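Local coordinates for protein cyclase (Uncultured organism, PDB 5IBZ) that belongs to the cyclase family, binds acetylphosphate in a pocket and may have arylformamidase activity, at residues E15-W20 with T233-H238; E38-A43 with S154-G159; S54-I59 with P316-A321; L70-T75 with Y105-G110; L161-R166 with E287-C292. All blocks are in the same frame, centred on the assembly; numbering follows the deposited sequence.

Interaction 1 of 5, residues E15-W20 with T233-H238; sequences EKLNNW and TVPWIH
Leu17 and His238 both carry CG anti to the backbone N (chi1 -169° and 176°), and their side chains run alongside one another, pointing opposite ways. Leu17 sends one methyl to His238 and the other to Val234 and Pro235. CD1 lies 3.4 Å from ND1 of His238, approaching the ring obliquely. CD2 reaches the helix one turn earlier, where it meets CG1 of Val234 at 3.8 Å. The same methyl touches the ring of Pro235, with CD2 to CG at 4.2 Å. Asn19 comes to the other end of the imidazole. Its OD1 lies at the ring edge, near the plane, and takes a weak, bent hydrogen bond from NE2 of His238 at 3.4 Å. This contact lays an irregular N-terminal segment against helix 233-239, and Asn18 shapes that segment through an Asx turn, OD1 accepting from N of Trp20. Water reinforces the polar side. One molecule donates to OD1 of Asn19 and to O of Asn18 and also bonds NE2 of His238. A second links ND2 of Asn19 to the backbone O of His238. An alanine in place of His238 would probably leave CD1 of Leu17 without its ring partner and the first water without one of its three bonds. OD1 of Asn19 also accepts from Lys22, while its ND2 reaches the backbone O of Leu275, at the end of helix 266-275.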
# COMPACT_ATOMS: atom_id res chain seq x y z
N GLU B 15 -29.47 -28.66 2.71
CA GLU B 15 -30.49 -29.15 3.65
C GLU B 15 -30.06 -30.47 4.28
O GLU B 15 -30.42 -30.77 5.42
CB GLU B 15 -31.85 -29.29 2.96
CG GLU B 15 -32.43 -27.96 2.44
CD GLU B 15 -32.46 -26.87 3.49
OE1 GLU B 15 -32.64 -27.19 4.69
OE2 GLU B 15 -32.28 -25.68 3.12
N LYS B 16 -29.29 -31.26 3.55
CA LYS B 16 -28.80 -32.52 4.09
C LYS B 16 -27.59 -32.33 5.01
O LYS B 16 -27.36 -33.14 5.90
CB LYS B 16 -28.43 -33.49 2.95
N LEU B 17 -26.83 -31.25 4.80
CA LEU B 17 -25.56 -31.10 5.52
C LEU B 17 -25.18 -29.66 5.81
O LEU B 17 -24.48 -29.01 5.03
CB LEU B 17 -24.44 -31.77 4.71
CG LEU B 17 -23.10 -31.95 5.41
CD1 LEU B 17 -23.21 -32.95 6.54
CD2 LEU B 17 -22.08 -32.39 4.39
N ASN B 18 -25.61 -29.17 6.96
CA ASN B 18 -25.23 -27.82 7.36
C ASN B 18 -25.28 -27.68 8.88
O ASN B 18 -25.91 -28.50 9.58
CB ASN B 18 -26.13 -26.77 6.70
CG ASN B 18 -27.51 -26.73 7.29
OD1 ASN B 18 -27.71 -26.17 8.36
ND2 ASN B 18 -28.47 -27.33 6.59
N ASN B 19 -24.59 -26.66 9.38
CA ASN B 19 -24.63 -26.32 10.78
C ASN B 19 -25.41 -25.03 11.09
O ASN B 19 -25.25 -24.46 12.16
CB ASN B 19 -23.20 -26.18 11.32
CG ASN B 19 -22.50 -27.49 11.45
OD1 ASN B 19 -23.11 -28.50 11.80
ND2 ASN B 19 -21.19 -27.48 11.20
N TRP B 20 -26.26 -24.58 10.18
CA TRP B 20 -27.05 -23.39 10.45
C TRP B 20 -27.94 -23.63 11.66
O TRP B 20 -28.59 -24.67 11.76
CB TRP B 20 -27.89 -23.00 9.24
CG TRP B 20 -27.10 -22.52 8.05
CD1 TRP B 20 -25.79 -22.79 7.75
CD2 TRP B 20 -27.59 -21.69 7.00
NE1 TRP B 20 -25.44 -22.18 6.56
CE2 TRP B 20 -26.53 -21.49 6.09
CE3 TRP B 20 -28.82 -21.08 6.75
CZ2 TRP B 20 -26.68 -20.70 4.94
CZ3 TRP B 20 -28.97 -20.32 5.61
CH2 TRP B 20 -27.91 -20.13 4.72
N THR B 233 -14.65 -35.47 1.39
CA THR B 233 -14.09 -35.17 2.70
C THR B 233 -15.04 -34.29 3.53
O THR B 233 -14.90 -34.20 4.75
CB THR B 233 -12.72 -34.46 2.59
OG1 THR B 233 -12.88 -33.14 2.06
CG2 THR B 233 -11.73 -35.28 1.74
N VAL B 234 -16.03 -33.67 2.90
CA VAL B 234 -16.86 -32.69 3.59
C VAL B 234 -17.77 -33.34 4.66
O VAL B 234 -17.83 -32.84 5.80
CB VAL B 234 -17.67 -31.86 2.57
CG1 VAL B 234 -18.72 -31.03 3.27
CG2 VAL B 234 -16.74 -30.93 1.79
N PRO B 235 -18.45 -34.45 4.34
CA PRO B 235 -19.25 -35.03 5.42
C PRO B 235 -18.36 -35.50 6.58
O PRO B 235 -18.78 -35.43 7.74
CB PRO B 235 -19.95 -36.20 4.74
CG PRO B 235 -19.99 -35.85 3.29
CD PRO B 235 -18.68 -35.11 3.05
N TRP B 236 -17.17 -35.98 6.27
CA TRP B 236 -16.23 -36.43 7.31
C TRP B 236 -15.80 -35.27 8.21
O TRP B 236 -15.78 -35.39 9.43
CB TRP B 236 -15.02 -37.10 6.65
CG TRP B 236 -14.01 -37.64 7.60
CD1 TRP B 236 -14.07 -38.81 8.32
CD2 TRP B 236 -12.76 -37.03 7.92
NE1 TRP B 236 -12.92 -38.96 9.05
CE2 TRP B 236 -12.11 -37.88 8.83
CE3 TRP B 236 -12.13 -35.85 7.53
CZ2 TRP B 236 -10.85 -37.59 9.36
CZ3 TRP B 236 -10.88 -35.56 8.05
CH2 TRP B 236 -10.26 -36.42 8.95
N ILE B 237 -15.46 -34.14 7.60
CA ILE B 237 -15.10 -32.95 8.35
C ILE B 237 -16.23 -32.56 9.28
O ILE B 237 -16.00 -32.19 10.44
CB ILE B 237 -14.75 -31.79 7.37
CG1 ILE B 237 -13.39 -32.07 6.73
CG2 ILE B 237 -14.70 -30.48 8.12
CD1 ILE B 237 -13.11 -31.27 5.48
N HIS B 238 -17.47 -32.64 8.79
CA HIS B 238 -18.65 -32.40 9.62
C HIS B 238 -18.77 -33.39 10.79
O HIS B 238 -18.97 -32.96 11.94
CB HIS B 238 -19.92 -32.46 8.78
CG HIS B 238 -21.19 -32.33 9.58
ND1 HIS B 238 -22.10 -33.35 9.69
CD2 HIS B 238 -21.69 -31.29 10.30
CE1 HIS B 238 -23.11 -32.95 10.45
NE2 HIS B 238 -22.89 -31.71 10.82
O HOH W 1 -25.30 -30.23 11.89
O HOH W 2 -19.44 -29.82 11.99

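Interaction 2 of 5, residues E38-A43 with S154-G159; sequences ERIVAA and SFLGRG
Ile40 meets Leu156 on the buried side of helix 37-44. Two branches of Ile40 do the touching. CG1 sits 3.4 Å from the backbone O of Leu156, and CD1 lies next to the same oxygen. CG2, anti to the backbone N, turns to the other side chain. Leu156 has two conformers, and in one of them its CD2 meets this CG2 at 4.0 Å, the side chains crossing at about a right angle. One turn later in the helix comes Ala43, whose CB points at the opposing backbone. That methyl lies 3.4 Å from C of Gly157 and equally close to N of Arg158, over the peptide that joins them. It also meets CB of Arg158 at 3.8 Å, and CG of Arg158 follows alongside. The chain turns a corner at Gly157, whose CA lies 4.7 Å from CA of Ile40. No hydrogen bond crosses the contact, which is van der Waals packing of small and branched groups on main chain. NH2 of Arg158 makes a salt bridge with Asp198. The helix thus rests where the chain enters strand 158-163 of the mixed sheet. Strand 299-303 runs antiparallel beside strand 158-163, and its Phe301 touches both Ala43 and Leu156. Gly50 and Val322 of the second subunit pack against Ile40 and Leu156.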
# COMPACT_ATOMS: atom_id res chain seq x y z
N GLU B 38 -12.48 -26.53 27.97
CA GLU B 38 -11.98 -27.87 28.29
C GLU B 38 -11.11 -28.45 27.17
O GLU B 38 -10.12 -29.12 27.44
CB GLU B 38 -13.13 -28.82 28.59
CG GLU B 38 -12.69 -30.01 29.48
CD GLU B 38 -12.26 -29.59 30.90
OE1 GLU B 38 -13.10 -29.07 31.64
OE2 GLU B 38 -11.08 -29.78 31.27
N ARG B 39 -11.44 -28.18 25.92
CA ARG B 39 -10.63 -28.68 24.83
C ARG B 39 -9.27 -27.98 24.76
O ARG B 39 -8.30 -28.60 24.37
CB ARG B 39 -11.40 -28.57 23.52
CG ARG B 39 -12.52 -29.61 23.56
CD ARG B 39 -13.61 -29.43 22.55
NE ARG B 39 -14.58 -30.50 22.73
CZ ARG B 39 -15.82 -30.48 22.23
NH1 ARG B 39 -16.22 -29.46 21.51
NH2 ARG B 39 -16.65 -31.50 22.46
N ILE B 40 -9.23 -26.70 25.13
CA ILE B 40 -7.96 -25.97 25.23
C ILE B 40 -7.08 -26.52 26.37
O ILE B 40 -5.89 -26.70 26.20
CB ILE B 40 -8.21 -24.47 25.43
CG1 ILE B 40 -8.89 -23.92 24.18
CG2 ILE B 40 -6.89 -23.74 25.69
CD1 ILE B 40 -9.42 -22.50 24.35
N VAL B 41 -7.70 -26.82 27.51
CA VAL B 41 -6.95 -27.41 28.62
C VAL B 41 -6.38 -28.76 28.19
O VAL B 41 -5.22 -29.07 28.47
CB VAL B 41 -7.85 -27.55 29.85
CG1 VAL B 41 -7.16 -28.36 30.96
CG2 VAL B 41 -8.23 -26.19 30.36
N ALA B 42 -7.19 -29.59 27.53
CA ALA B 42 -6.69 -30.87 27.04
C ALA B 42 -5.52 -30.71 26.06
O ALA B 42 -4.52 -31.44 26.14
CB ALA B 42 -7.83 -31.67 26.37
N ALA B 43 -5.62 -29.74 25.15
CA ALA B 43 -4.57 -29.50 24.18
C ALA B 43 -3.27 -29.08 24.89
O ALA B 43 -2.18 -29.50 24.50
CB ALA B 43 -5.01 -28.43 23.19
N SER B 154 -10.00 -17.42 18.93
CA SER B 154 -10.09 -18.82 18.53
C SER B 154 -8.81 -19.35 17.90
O SER B 154 -7.80 -18.63 17.77
CB SER B 154 -11.25 -19.03 17.54
OG SER B 154 -11.59 -20.40 17.43
N PHE B 155 -8.87 -20.61 17.48
CA PHE B 155 -7.79 -21.33 16.79
C PHE B 155 -6.54 -21.46 17.65
O PHE B 155 -5.43 -21.60 17.14
CB PHE B 155 -7.47 -20.68 15.45
CG PHE B 155 -8.69 -20.35 14.63
CD1 PHE B 155 -9.70 -21.27 14.47
CD2 PHE B 155 -8.84 -19.10 14.07
CE1 PHE B 155 -10.86 -20.94 13.75
CE2 PHE B 155 -9.96 -18.77 13.34
CZ PHE B 155 -10.97 -19.69 13.19
N LEU B 156 -6.76 -21.51 18.95
CA LEU B 156 -5.74 -21.89 19.88
C LEU B 156 -6.32 -23.07 20.65
O LEU B 156 -7.28 -22.92 21.41
CB LEU B 156 -5.38 -20.69 20.75
CG LEU B 156 -4.30 -20.90 21.80
CD1 LEU B 156 -3.48 -19.63 21.97
CD2 LEU B 156 -4.94 -21.34 23.10
N GLY B 157 -5.76 -24.26 20.41
CA GLY B 157 -6.36 -25.50 20.87
C GLY B 157 -5.59 -26.66 20.31
O GLY B 157 -4.37 -26.57 20.09
N ARG B 158 -6.28 -27.78 20.09
CA ARG B 158 -5.60 -28.99 19.65
C ARG B 158 -5.48 -29.00 18.13
O ARG B 158 -6.45 -28.70 17.42
CB ARG B 158 -6.34 -30.23 20.15
CG ARG B 158 -5.39 -31.37 20.56
CD ARG B 158 -6.15 -32.52 21.16
NE ARG B 158 -6.71 -33.29 20.09
CZ ARG B 158 -6.50 -34.59 19.88
NH1 ARG B 158 -5.80 -35.32 20.74
NH2 ARG B 158 -7.04 -35.16 18.83
N GLY B 159 -4.28 -29.30 17.63
CA GLY B 159 -4.08 -29.49 16.21
C GLY B 159 -3.63 -30.92 15.96
O GLY B 159 -3.00 -31.54 16.83

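Interaction 3 of 5, residues S54-I59 with P316-A321; sequences SLAIPI and PLNPIA
Ser54 and Asn318 make the tightest polar contact here. The Ser54 hydroxyl gives a hydrogen bond to OD1 of Asn318, with OG to OD1 at 2.7 Å and the donor tilted 22° from the carbonyl plane. Both groups are held anti to the backbone N, OG of Ser54 at chi1 165° and CG of Asn318 at -179°, and they meet between the two chains. The same OG accepts a weak bond from N of Ala56. Beside this, N of Leu55 gives a hydrogen bond to O of Pro319 at 2.8 Å, and CA of Ser54 makes a CA-H...O contact with that oxygen. Ser54 and Ile320 form an antiparallel non-hydrogen-bonded pair, which joins strand 52-54, at one margin of the mixed sheet within this chain, to strand 320-322. CD1 of Ile320 lies 4.1 Å from CB of Ser54 on the face those side chains share. The apolar packing is looser. CB of Leu55 meets CG of Pro319 at 4.1 Å, and CD1 of Leu55 meets CB of Ala321 at 4.3 Å. Past Ala56 the chains separate: Ile59 and Pro316 only approach each other, with no close contact. This side does not open to solvent, since both are buried, and Ile104 and Met106 of strand 97-107 pack there. An alanine in place of Asn318 would probably leave the Ser54 hydroxyl without its acceptor, and Pro306 and Lys152 of the second subunit without the amide N-H groups that their backbone oxygens accept.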
# COMPACT_ATOMS: atom_id res chain seq x y z
N SER B 54 7.15 -23.19 13.64
CA SER B 54 6.36 -22.23 12.88
C SER B 54 5.86 -22.86 11.60
O SER B 54 6.66 -23.41 10.84
CB SER B 54 7.19 -21.00 12.53
OG SER B 54 6.55 -20.25 11.52
N LEU B 55 4.56 -22.76 11.35
CA LEU B 55 3.96 -23.34 10.16
C LEU B 55 3.66 -22.27 9.12
O LEU B 55 2.77 -22.44 8.28
CB LEU B 55 2.68 -24.12 10.52
CG LEU B 55 2.83 -25.04 11.75
CD1 LEU B 55 1.52 -25.78 11.98
CD2 LEU B 55 3.95 -26.03 11.57
N ALA B 56 4.40 -21.18 9.17
CA ALA B 56 4.25 -20.10 8.19
C ALA B 56 5.32 -20.12 7.11
O ALA B 56 6.47 -20.48 7.35
CB ALA B 56 4.26 -18.76 8.89
N ILE B 57 4.93 -19.67 5.93
CA ILE B 57 5.92 -19.26 4.92
C ILE B 57 6.36 -17.83 5.21
O ILE B 57 5.65 -17.07 5.89
CB ILE B 57 5.39 -19.37 3.48
CG1 ILE B 57 4.16 -18.48 3.24
CG2 ILE B 57 5.08 -20.81 3.15
CD1 ILE B 57 3.96 -18.16 1.75
N PRO B 58 7.52 -17.44 4.69
CA PRO B 58 7.92 -16.05 4.90
C PRO B 58 7.00 -15.08 4.18
O PRO B 58 6.61 -15.34 3.02
CB PRO B 58 9.34 -15.99 4.33
CG PRO B 58 9.47 -17.18 3.45
CD PRO B 58 8.55 -18.23 4.01
N ILE B 59 6.65 -14.00 4.87
CA ILE B 59 5.93 -12.89 4.25
C ILE B 59 6.94 -12.02 3.51
O ILE B 59 7.70 -11.27 4.13
CB ILE B 59 5.17 -12.05 5.27
CG1 ILE B 59 4.14 -12.93 6.00
CG2 ILE B 59 4.50 -10.85 4.59
CD1 ILE B 59 3.31 -12.24 7.02
N PRO B 316 -3.54 -13.01 7.82
CA PRO B 316 -2.25 -13.70 7.92
C PRO B 316 -2.04 -14.18 9.33
O PRO B 316 -2.70 -13.74 10.27
CB PRO B 316 -1.22 -12.63 7.52
CG PRO B 316 -1.88 -11.37 7.72
CD PRO B 316 -3.37 -11.57 7.58
N LEU B 317 -1.15 -15.14 9.47
CA LEU B 317 -0.78 -15.59 10.80
C LEU B 317 0.53 -16.33 10.78
O LEU B 317 1.10 -16.58 9.72
CB LEU B 317 -1.87 -16.46 11.39
CG LEU B 317 -1.98 -17.84 10.77
CD1 LEU B 317 -2.55 -18.81 11.84
CD2 LEU B 317 -2.90 -17.82 9.59
N ASN B 318 1.01 -16.63 11.98
CA ASN B 318 2.16 -17.48 12.17
C ASN B 318 1.74 -18.60 13.11
O ASN B 318 1.86 -18.50 14.33
CB ASN B 318 3.33 -16.70 12.74
CG ASN B 318 4.54 -17.54 12.93
OD1 ASN B 318 4.59 -18.67 12.47
ND2 ASN B 318 5.53 -17.02 13.62
N PRO B 319 1.18 -19.67 12.54
CA PRO B 319 0.73 -20.76 13.44
C PRO B 319 1.92 -21.46 14.10
O PRO B 319 2.87 -21.81 13.38
CB PRO B 319 0.00 -21.73 12.49
CG PRO B 319 0.02 -21.07 11.13
CD PRO B 319 1.13 -20.08 11.14
N ILE B 320 1.88 -21.65 15.43
CA ILE B 320 2.93 -22.38 16.13
C ILE B 320 2.40 -23.71 16.65
O ILE B 320 1.43 -23.73 17.41
CB ILE B 320 3.49 -21.59 17.32
CG1 ILE B 320 3.87 -20.15 16.93
CG2 ILE B 320 4.71 -22.31 17.90
CD1 ILE B 320 4.94 -20.04 15.84
N ALA B 321 3.02 -24.80 16.20
CA ALA B 321 2.79 -26.12 16.76
C ALA B 321 3.70 -26.30 17.97
O ALA B 321 4.91 -26.07 17.87
CB ALA B 321 3.05 -27.21 15.73

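Interaction 4 of 5, residues L70-T75 with Y105-G110; sequences LPPHHT and YMPLQG
Pro72 is the main bump of this contact, and it fits into a hollow lined by Met106, Pro107 and Gly110. Its CB lies 3.7 Å from CB of Met106, a selenomethionine in this crystal. The chain of Met106 bends at its third torsion (-67°), which places the CE methyl 4.0 Å from CG of Pro72. CD of Pro72 sits 3.5 Å from O of Gly110, at the end of the type I turn from Pro107 to Gly110. A CB at Gly110 would point at Pro72 and would probably crowd the Pro107 ring. A second bump is Leu70. Its CD2 touches the edge of the Tyr105 ring at CE2, 4.1 Å away, and the two side chains cross at about a right angle. Next to Pro72, His73 and Tyr105 form an antiparallel hydrogen-bonded pair: N of His73 bonds to O of Tyr105 at 2.8 Å, and N of Tyr105 returns a bond to O of His73. The contact joins strand 73-76 to strand 97-107 as a two-stranded antiparallel sheet. A strand of the second subunit pairs with Tyr105, Met106 and Pro107 and extends it. ND1 of His73 bonds OH of Tyr105 of the third subunit, and OH of Tyr105 bonds ND1 of that subunit's His73.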
# COMPACT_ATOMS: atom_id res chain seq x y z
N LEU B 70 -1.84 -9.69 -5.40
CA LEU B 70 -0.47 -9.16 -5.34
C LEU B 70 0.36 -9.90 -4.31
O LEU B 70 -0.16 -10.26 -3.26
CB LEU B 70 -0.46 -7.68 -4.94
CG LEU B 70 0.23 -6.71 -5.89
CD1 LEU B 70 -0.69 -6.55 -7.04
CD2 LEU B 70 0.50 -5.37 -5.22
N PRO B 71 1.66 -10.09 -4.57
CA PRO B 71 2.52 -10.59 -3.49
C PRO B 71 2.60 -9.58 -2.34
O PRO B 71 2.57 -8.38 -2.60
CB PRO B 71 3.89 -10.74 -4.17
CG PRO B 71 3.62 -10.70 -5.60
CD PRO B 71 2.40 -9.87 -5.81
N PRO B 72 2.73 -10.04 -1.09
CA PRO B 72 3.02 -9.10 -0.01
C PRO B 72 4.26 -8.27 -0.34
O PRO B 72 5.17 -8.76 -0.99
CB PRO B 72 3.25 -10.00 1.20
CG PRO B 72 2.49 -11.27 0.87
CD PRO B 72 2.57 -11.43 -0.61
N HIS B 73 4.28 -7.02 0.11
CA HIS B 73 5.37 -6.14 -0.24
C HIS B 73 5.80 -5.32 0.97
O HIS B 73 5.05 -4.47 1.46
CB HIS B 73 4.99 -5.21 -1.35
CG HIS B 73 6.16 -4.52 -1.95
ND1 HIS B 73 6.30 -3.14 -1.96
CD2 HIS B 73 7.27 -5.01 -2.54
CE1 HIS B 73 7.45 -2.83 -2.53
NE2 HIS B 73 8.06 -3.94 -2.90
N HIS B 74 7.04 -5.57 1.40
CA HIS B 74 7.66 -4.95 2.58
C HIS B 74 8.54 -3.80 2.13
O HIS B 74 9.32 -3.93 1.19
CB HIS B 74 8.46 -6.02 3.33
CG HIS B 74 9.29 -5.53 4.48
ND1 HIS B 74 10.63 -5.83 4.62
CD2 HIS B 74 8.95 -4.84 5.60
CE1 HIS B 74 11.08 -5.32 5.75
NE2 HIS B 74 10.09 -4.71 6.36
N THR B 75 8.38 -2.63 2.75
CA THR B 75 9.28 -1.51 2.49
C THR B 75 9.68 -0.86 3.80
O THR B 75 8.94 -0.90 4.78
CB THR B 75 8.67 -0.41 1.56
OG1 THR B 75 7.44 0.08 2.12
CG2 THR B 75 8.41 -0.94 0.15
N TYR B 105 2.37 -3.82 2.54
CA TYR B 105 1.13 -3.85 1.77
C TYR B 105 0.90 -5.30 1.42
O TYR B 105 1.74 -5.91 0.77
CB TYR B 105 1.21 -3.03 0.47
CG TYR B 105 -0.11 -2.92 -0.26
CD1 TYR B 105 -1.17 -2.24 0.30
CD2 TYR B 105 -0.29 -3.48 -1.51
CE1 TYR B 105 -2.39 -2.12 -0.38
CE2 TYR B 105 -1.49 -3.37 -2.19
CZ TYR B 105 -2.53 -2.68 -1.62
OH TYR B 105 -3.74 -2.55 -2.29
N MSE B 106 -0.22 -5.88 1.80
CA MSE B 106 -0.45 -7.25 1.36
C MSE B 106 -1.90 -7.62 1.27
O MSE B 106 -2.74 -7.06 1.98
CB MSE B 106 0.24 -8.23 2.33
CG MSE B 106 -0.35 -8.22 3.71
SE MSE B 106 0.62 -9.38 4.95
CE MSE B 106 0.24 -11.13 4.21
N PRO B 107 -2.20 -8.59 0.41
CA PRO B 107 -3.50 -9.21 0.52
C PRO B 107 -3.58 -9.99 1.82
O PRO B 107 -2.61 -10.65 2.21
CB PRO B 107 -3.56 -10.17 -0.68
CG PRO B 107 -2.33 -9.95 -1.47
CD PRO B 107 -1.33 -9.33 -0.54
N LEU B 108 -4.73 -9.96 2.48
CA LEU B 108 -4.89 -10.76 3.68
C LEU B 108 -5.03 -12.23 3.31
O LEU B 108 -4.91 -13.08 4.18
CB LEU B 108 -6.08 -10.25 4.50
CG LEU B 108 -5.92 -8.81 4.98
CD1 LEU B 108 -7.13 -8.38 5.82
CD2 LEU B 108 -4.66 -8.61 5.80
N GLN B 109 -5.24 -12.52 2.03
CA GLN B 109 -5.20 -13.89 1.50
C GLN B 109 -3.88 -14.12 0.76
O GLN B 109 -3.80 -14.97 -0.13
CB GLN B 109 -6.38 -14.16 0.54
CG GLN B 109 -7.77 -14.11 1.16
CD GLN B 109 -8.23 -12.71 1.55
OE1 GLN B 109 -8.23 -11.80 0.73
NE2 GLN B 109 -8.56 -12.53 2.83
N GLY B 110 -2.86 -13.34 1.10
CA GLY B 110 -1.63 -13.33 0.31
C GLY B 110 -0.48 -14.18 0.83
O GLY B 110 0.57 -14.19 0.21

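Interaction 5 of 5, residues L161-R166 with E287-C292; sequences LVDIVR and ELAKDC
Arg166 reaches across to Ala289, and its side chain can be followed from the backbone out. CB points toward helix 286-295, and CG stands anti to the carbonyl carbon. The chain then runs extended from CG to NE, bringing the guanidinium beside Ala289 and Lys290. CZ lies 4.1 Å from O of Ala289, which sits over one face of the flat group. NH1 is 3.4 Å from CB of Ala289, and NH2 is 3.9 Å from CA of Lys290. NH1 also makes a salt bridge with OD2 of Asp163 at 2.8 Å, straight and in the guanidinium plane. Asp163 is the N-cap of helix 164-167: its OD1 accepts from N of Arg166, met from above the carboxylate plane. One carboxylate therefore both caps the helix and fixes the arginine tip, and its OD1 has a further salt-bridge partner in Arg203. The contact sets the end of strand 158-163 across helix 286-295; the axes of strand 161-163 and helix 287-292 lie at 87° and come within 9.6 Å. No direct hydrogen bond joins the two segments. A water bridges them instead, donating to OD2 of Asp163 and to O of Ala289. The apolar part belongs to Leu161, whose CD2 meets CB of Ala289 at 3.8 Å and SG of Cys292 at 3.9 Å. CG of Leu288 lies on the same methyl, and Leu288 and Cys292 pack on to Phe53 and Tyr298 respectively.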
# COMPACT_ATOMS: atom_id res chain seq x y z
N LEU B 161 -1.81 -33.12 12.73
CA LEU B 161 -1.23 -33.27 11.40
C LEU B 161 -1.62 -34.59 10.79
O LEU B 161 -1.48 -35.63 11.42
CB LEU B 161 0.30 -33.19 11.44
CG LEU B 161 1.03 -33.49 10.13
CD1 LEU B 161 0.78 -32.40 9.12
CD2 LEU B 161 2.52 -33.67 10.40
N VAL B 162 -2.15 -34.53 9.56
CA VAL B 162 -2.27 -35.74 8.76
C VAL B 162 -1.34 -35.59 7.55
O VAL B 162 -1.53 -34.72 6.68
CB VAL B 162 -3.75 -36.02 8.38
CG1 VAL B 162 -4.37 -34.89 7.56
CG2 VAL B 162 -3.88 -37.35 7.70
N ASP B 163 -0.32 -36.44 7.52
CA ASP B 163 0.72 -36.35 6.51
C ASP B 163 0.34 -37.23 5.34
O ASP B 163 0.72 -38.39 5.26
CB ASP B 163 2.06 -36.74 7.10
CG ASP B 163 3.23 -36.40 6.19
OD1 ASP B 163 3.01 -36.15 4.98
OD2 ASP B 163 4.38 -36.40 6.70
N ILE B 164 -0.43 -36.67 4.44
CA ILE B 164 -0.92 -37.44 3.30
C ILE B 164 0.24 -37.80 2.36
O ILE B 164 0.27 -38.88 1.78
CB ILE B 164 -2.03 -36.68 2.56
CG1 ILE B 164 -3.24 -36.45 3.49
CG2 ILE B 164 -2.47 -37.46 1.33
CD1 ILE B 164 -3.97 -37.72 3.90
N VAL B 165 1.21 -36.90 2.24
CA VAL B 165 2.40 -37.16 1.42
C VAL B 165 3.07 -38.46 1.89
O VAL B 165 3.34 -39.36 1.08
CB VAL B 165 3.39 -35.96 1.45
CG1 VAL B 165 4.73 -36.32 0.85
CG2 VAL B 165 2.79 -34.75 0.71
N ARG B 166 3.33 -38.59 3.18
CA ARG B 166 4.01 -39.80 3.67
C ARG B 166 3.10 -41.03 3.59
O ARG B 166 3.58 -42.14 3.34
CB ARG B 166 4.53 -39.61 5.10
CG ARG B 166 5.89 -38.93 5.15
CD ARG B 166 6.45 -38.85 6.58
NE ARG B 166 7.83 -38.34 6.55
CZ ARG B 166 8.16 -37.05 6.50
NH1 ARG B 166 7.20 -36.10 6.49
NH2 ARG B 166 9.44 -36.69 6.46
N GLU B 287 8.82 -29.25 8.17
CA GLU B 287 9.62 -29.55 9.36
C GLU B 287 8.79 -30.19 10.47
O GLU B 287 9.28 -31.08 11.18
CB GLU B 287 10.32 -28.30 9.89
CG GLU B 287 11.63 -28.02 9.15
CD GLU B 287 11.44 -27.84 7.65
OE1 GLU B 287 11.86 -28.75 6.88
OE2 GLU B 287 10.88 -26.80 7.23
N LEU B 288 7.56 -29.73 10.64
CA LEU B 288 6.65 -30.36 11.58
C LEU B 288 6.46 -31.83 11.22
O LEU B 288 6.50 -32.70 12.10
CB LEU B 288 5.29 -29.66 11.60
CG LEU B 288 4.22 -30.32 12.48
CD1 LEU B 288 4.59 -30.28 13.97
CD2 LEU B 288 2.87 -29.70 12.25
N ALA B 289 6.26 -32.11 9.94
CA ALA B 289 5.99 -33.48 9.53
C ALA B 289 7.21 -34.38 9.77
O ALA B 289 7.07 -35.54 10.19
CB ALA B 289 5.55 -33.54 8.09
N LYS B 290 8.41 -33.87 9.52
CA LYS B 290 9.62 -34.64 9.81
C LYS B 290 9.70 -34.96 11.30
O LYS B 290 10.05 -36.08 11.68
CB LYS B 290 10.86 -33.88 9.36
CG LYS B 290 12.16 -34.69 9.42
CD LYS B 290 13.29 -33.88 8.82
CE LYS B 290 14.63 -34.59 8.94
NZ LYS B 290 14.53 -36.04 8.58
N ASP B 291 9.38 -33.98 12.13
CA ASP B 291 9.45 -34.18 13.58
C ASP B 291 8.42 -35.22 14.01
O ASP B 291 8.73 -36.09 14.82
CB ASP B 291 9.24 -32.86 14.32
CG ASP B 291 9.33 -33.03 15.83
OD1 ASP B 291 10.46 -33.15 16.32
OD2 ASP B 291 8.27 -33.06 16.50
N CYS B 292 7.20 -35.14 13.49
CA CYS B 292 6.16 -36.11 13.86
C CYS B 292 6.52 -37.53 13.40
O CYS B 292 6.19 -38.50 14.08
CB CYS B 292 4.81 -35.70 13.27
SG CYS B 292 4.13 -34.15 13.96
O HOH W 3 4.93 -37.08 9.29

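How the interactions relate
Interactions 2, 3 and 5 all reach the nine-stranded mixed sheet. Interactions 2 and 5 use the two ends of strand 158-163, one beneath helix 37-44 and one beneath helix 286-295. Interactions 2 to 5 are buried, and interaction 3 lies nearest the centre of the chain. It touches interaction 5 through Leu288 and interaction 4 through Ile59 and Pro316. Interaction 1 is peripheral and only partly buried, and waters share its polar bonds. Interaction 5 also has a bridging water, with a salt bridge beside its apolar packing. Interaction 2 has no hydrogen bond and packs apolar groups partly on main chain, while interactions 3 and 4 add backbone pairing. Interactions 2, 3 and 4 meet other subunits, whereas 1 and 5 do not.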